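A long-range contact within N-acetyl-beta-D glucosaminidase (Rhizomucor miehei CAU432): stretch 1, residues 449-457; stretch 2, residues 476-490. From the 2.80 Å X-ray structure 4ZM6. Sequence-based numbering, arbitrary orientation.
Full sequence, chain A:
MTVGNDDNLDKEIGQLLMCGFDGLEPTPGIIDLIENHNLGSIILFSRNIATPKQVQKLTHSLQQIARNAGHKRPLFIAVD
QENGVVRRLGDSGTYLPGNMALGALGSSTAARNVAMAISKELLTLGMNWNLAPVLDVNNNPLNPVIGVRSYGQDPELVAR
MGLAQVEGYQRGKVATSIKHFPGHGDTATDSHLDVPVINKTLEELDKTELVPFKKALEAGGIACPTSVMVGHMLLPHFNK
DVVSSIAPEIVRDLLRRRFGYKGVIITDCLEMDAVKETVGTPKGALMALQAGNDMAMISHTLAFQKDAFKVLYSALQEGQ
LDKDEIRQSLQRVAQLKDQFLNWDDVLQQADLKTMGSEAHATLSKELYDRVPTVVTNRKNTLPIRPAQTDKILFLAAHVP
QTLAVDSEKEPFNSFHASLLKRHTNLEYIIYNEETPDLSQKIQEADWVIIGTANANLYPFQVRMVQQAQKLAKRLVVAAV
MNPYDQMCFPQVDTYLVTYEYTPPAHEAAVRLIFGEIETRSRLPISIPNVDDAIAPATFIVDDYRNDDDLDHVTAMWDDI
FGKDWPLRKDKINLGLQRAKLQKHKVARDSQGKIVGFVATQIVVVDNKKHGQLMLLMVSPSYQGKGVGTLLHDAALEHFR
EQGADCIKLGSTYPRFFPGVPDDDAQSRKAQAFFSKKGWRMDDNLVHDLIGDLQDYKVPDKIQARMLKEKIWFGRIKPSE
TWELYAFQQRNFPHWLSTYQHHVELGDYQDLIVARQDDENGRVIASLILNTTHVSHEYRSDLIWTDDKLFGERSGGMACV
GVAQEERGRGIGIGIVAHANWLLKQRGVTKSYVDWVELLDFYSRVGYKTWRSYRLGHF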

# COMPACT_ATOMS: atom_id res chain seq x y z
N ILE A 449 42.68 -8.85 -14.60
CA ILE A 449 41.62 -8.34 -13.74
C ILE A 449 41.71 -6.82 -13.75
O ILE A 449 42.75 -6.25 -13.41
CB ILE A 449 41.74 -8.85 -12.29
CG1 ILE A 449 41.60 -10.38 -12.24
CG2 ILE A 449 40.68 -8.22 -11.41
CD1 ILE A 449 41.85 -10.98 -10.87
N ILE A 450 40.62 -6.17 -14.14
CA ILE A 450 40.60 -4.71 -14.19
C ILE A 450 39.68 -4.16 -13.12
O ILE A 450 38.57 -4.65 -12.92
CB ILE A 450 40.20 -4.20 -15.59
CG1 ILE A 450 41.19 -4.75 -16.62
CG2 ILE A 450 40.21 -2.68 -15.61
CD1 ILE A 450 40.94 -4.30 -18.04
N GLY A 451 40.17 -3.15 -12.41
CA GLY A 451 39.43 -2.48 -11.36
C GLY A 451 38.95 -1.14 -11.88
O GLY A 451 39.75 -0.24 -12.12
N THR A 452 37.64 -1.03 -12.10
CA THR A 452 37.04 0.25 -12.46
C THR A 452 36.45 0.91 -11.23
O THR A 452 36.01 0.24 -10.30
CB THR A 452 35.97 0.11 -13.55
OG1 THR A 452 34.81 -0.54 -13.01
CG2 THR A 452 36.51 -0.69 -14.74
N ALA A 453 36.47 2.24 -11.24
CA ALA A 453 35.86 3.05 -10.20
C ALA A 453 35.15 4.18 -10.93
O ALA A 453 35.80 5.15 -11.35
CB ALA A 453 36.91 3.57 -9.25
N ASN A 454 33.84 4.03 -11.11
CA ASN A 454 33.02 4.98 -11.87
C ASN A 454 33.58 5.28 -13.27
O ASN A 454 33.76 6.43 -13.65
CB ASN A 454 32.79 6.28 -11.07
CG ASN A 454 31.84 6.09 -9.90
OD1 ASN A 454 31.17 5.07 -9.78
ND2 ASN A 454 31.76 7.09 -9.03
N ALA A 455 33.87 4.21 -14.02
CA ALA A 455 34.28 4.33 -15.41
C ALA A 455 33.28 5.18 -16.20
O ALA A 455 33.67 6.04 -16.99
CB ALA A 455 34.43 2.96 -16.04
N ASN A 456 31.98 4.96 -15.95
CA ASN A 456 30.92 5.76 -16.59
C ASN A 456 30.98 7.27 -16.32
O ASN A 456 30.08 8.00 -16.73
CB ASN A 456 29.51 5.19 -16.24
CG ASN A 456 29.04 5.53 -14.82
OD1 ASN A 456 27.87 5.33 -14.49
ND2 ASN A 456 29.93 6.04 -13.97
N LEU A 457 32.02 7.70 -15.59
CA LEU A 457 32.34 9.11 -15.35
C LEU A 457 33.80 9.48 -15.70
O LEU A 457 34.18 10.64 -15.56
CB LEU A 457 32.07 9.44 -13.87
CG LEU A 457 30.72 10.01 -13.39
CD1 LEU A 457 29.53 9.74 -14.30
CD2 LEU A 457 30.43 9.52 -11.97
N VAL A 476 38.31 -10.37 -16.31
CA VAL A 476 37.22 -10.14 -15.36
C VAL A 476 37.29 -8.67 -14.95
O VAL A 476 38.37 -8.15 -14.71
CB VAL A 476 37.23 -11.09 -14.13
CG1 VAL A 476 38.16 -12.28 -14.34
CG2 VAL A 476 37.60 -10.38 -12.84
N VAL A 477 36.13 -8.01 -14.88
CA VAL A 477 36.06 -6.60 -14.52
C VAL A 477 35.27 -6.41 -13.22
O VAL A 477 34.10 -6.79 -13.14
CB VAL A 477 35.41 -5.78 -15.64
CG1 VAL A 477 35.35 -4.30 -15.26
CG2 VAL A 477 36.16 -5.98 -16.95
N ALA A 478 35.92 -5.82 -12.22
CA ALA A 478 35.29 -5.52 -10.94
C ALA A 478 35.14 -4.01 -10.76
O ALA A 478 36.14 -3.30 -10.62
CB ALA A 478 36.12 -6.09 -9.80
N ALA A 479 33.90 -3.53 -10.77
CA ALA A 479 33.59 -2.12 -10.50
C ALA A 479 33.33 -1.91 -9.01
O ALA A 479 32.45 -2.55 -8.43
CB ALA A 479 32.39 -1.67 -11.32
N VAL A 480 34.09 -1.01 -8.39
CA VAL A 480 34.08 -0.90 -6.94
C VAL A 480 33.40 0.37 -6.41
O VAL A 480 33.24 0.52 -5.20
CB VAL A 480 35.51 -1.03 -6.37
CG1 VAL A 480 36.13 -2.33 -6.83
CG2 VAL A 480 36.40 0.15 -6.78
N MET A 481 33.01 1.27 -7.30
CA MET A 481 32.19 2.42 -6.90
C MET A 481 30.74 2.18 -7.35
O MET A 481 30.08 1.31 -6.79
CB MET A 481 32.81 3.72 -7.41
CG MET A 481 34.13 4.01 -6.72
SD MET A 481 34.89 5.59 -7.14
CE MET A 481 33.93 6.72 -6.13
N ASN A 482 30.24 2.91 -8.34
CA ASN A 482 28.90 2.63 -8.83
C ASN A 482 28.89 1.37 -9.68
O ASN A 482 29.84 1.11 -10.41
CB ASN A 482 28.36 3.81 -9.66
CG ASN A 482 28.17 5.06 -8.84
OD1 ASN A 482 28.11 5.02 -7.61
ND2 ASN A 482 28.07 6.20 -9.52
N PRO A 483 27.81 0.58 -9.60
CA PRO A 483 27.70 -0.68 -10.36
C PRO A 483 27.34 -0.54 -11.84
O PRO A 483 27.28 -1.54 -12.55
CB PRO A 483 26.59 -1.42 -9.62
CG PRO A 483 25.71 -0.34 -9.12
CD PRO A 483 26.66 0.75 -8.70
N TYR A 484 27.10 0.69 -12.30
CA TYR A 484 26.60 0.92 -13.66
C TYR A 484 27.69 0.80 -14.75
O TYR A 484 27.36 0.73 -15.94
CB TYR A 484 25.94 2.30 -13.76
CG TYR A 484 24.84 2.59 -12.75
CD1 TYR A 484 23.57 2.02 -12.87
CD2 TYR A 484 25.06 3.47 -11.69
CE1 TYR A 484 22.57 2.30 -11.96
CE2 TYR A 484 24.07 3.76 -10.78
CZ TYR A 484 22.82 3.18 -10.91
OH TYR A 484 21.83 3.48 -9.99
N ASP A 485 28.96 0.74 -14.35
CA ASP A 485 30.08 0.87 -15.30
C ASP A 485 29.97 -0.01 -16.55
O ASP A 485 30.43 0.41 -17.62
CB ASP A 485 31.41 0.59 -14.58
CG ASP A 485 31.77 1.67 -13.57
OD1 ASP A 485 31.05 2.68 -13.47
OD2 ASP A 485 32.79 1.50 -12.86
N GLN A 486 29.38 -1.20 -16.44
CA GLN A 486 29.29 -2.12 -17.58
C GLN A 486 28.41 -1.60 -18.70
O GLN A 486 28.50 -2.07 -19.84
CB GLN A 486 28.82 -3.52 -17.16
CG GLN A 486 28.76 -4.50 -18.33
CD GLN A 486 28.58 -5.95 -17.91
OE1 GLN A 486 29.23 -6.84 -18.45
NE2 GLN A 486 27.69 -6.20 -16.96
N MET A 487 27.56 -0.62 -18.40
CA MET A 487 26.79 0.06 -19.44
C MET A 487 27.69 0.60 -20.55
O MET A 487 27.27 0.69 -21.70
CB MET A 487 25.94 1.18 -18.83
CG MET A 487 26.73 2.42 -18.45
SD MET A 487 25.78 3.55 -17.42
CE MET A 487 24.56 4.14 -18.59
N CYS A 488 28.93 0.95 -20.20
CA CYS A 488 29.93 1.44 -21.16
C CYS A 488 30.68 0.34 -21.93
O CYS A 488 31.38 0.63 -22.90
CB CYS A 488 30.95 2.33 -20.43
SG CYS A 488 30.21 3.75 -19.59
N PHE A 489 30.55 -0.92 -21.50
CA PHE A 489 31.19 -2.04 -22.20
C PHE A 489 30.39 -3.35 -22.05
O PHE A 489 30.83 -4.28 -21.38
CB PHE A 489 32.64 -2.22 -21.72
CG PHE A 489 32.85 -1.99 -20.24
CD1 PHE A 489 32.65 -3.01 -19.32
CD2 PHE A 489 33.25 -0.74 -19.77
CE1 PHE A 489 32.85 -2.79 -17.97
CE2 PHE A 489 33.44 -0.52 -18.42
CZ PHE A 489 33.24 -1.55 -17.51
N PRO A 490 29.21 -3.42 -22.69
CA PRO A 490 28.37 -4.62 -22.56
C PRO A 490 28.95 -5.89 -23.19
O PRO A 490 28.46 -6.98 -22.93
CB PRO A 490 27.06 -4.23 -23.26
CG PRO A 490 27.13 -2.76 -23.49
CD PRO A 490 28.58 -2.40 -23.55

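Two neighbouring parallel strands are zipped together by their backbones, and, in the loops that follow, a buried carboxylate and an amide extend the bonding. Strands 449-452 and 476-479 run in the same direction, with N-to-C directions 21° apart. The ladder follows the parallel rule, in which one strand's alternate residues bond to both flanks of a partner: Ile450 N donates to Val476 O (3.1 Å) and Ile450 O accepts from Ala478 N (3.0 Å), then Thr452 N donates to Ala478 O (3.1 Å) and Thr452 O accepts from Val480 N (3.0 Å).

Side chains are paired by face. Ile449 meets Val476, CG2 to CG2 at 4.0 Å; on the face of Ile450 and Val477, Thr452 CG2 lies 3.8 Å from Val477 CG1.

From the segment after its strand, Asp485 serves as a buried anchor. Asp485 OD2 accepts from Thr452 OG1 (2.9 Å) and Ala455 N (3.1 Å), while Asp485 OD1 takes a weak bond from Asn456 N (3.5 Å), so one carboxylate receives a side-chain hydroxyl and two backbone NH groups. Asn454 works in reverse, Asn454 OD1 accepting from Asn482 N at 2.8 Å. Apolar contacts fill around these polar links: Ala453 CB sits 3.6 Å from Met481 SD, and Ala455 CB lies at the edge of the Phe489 ring, 4.3 Å from Phe489 CE2.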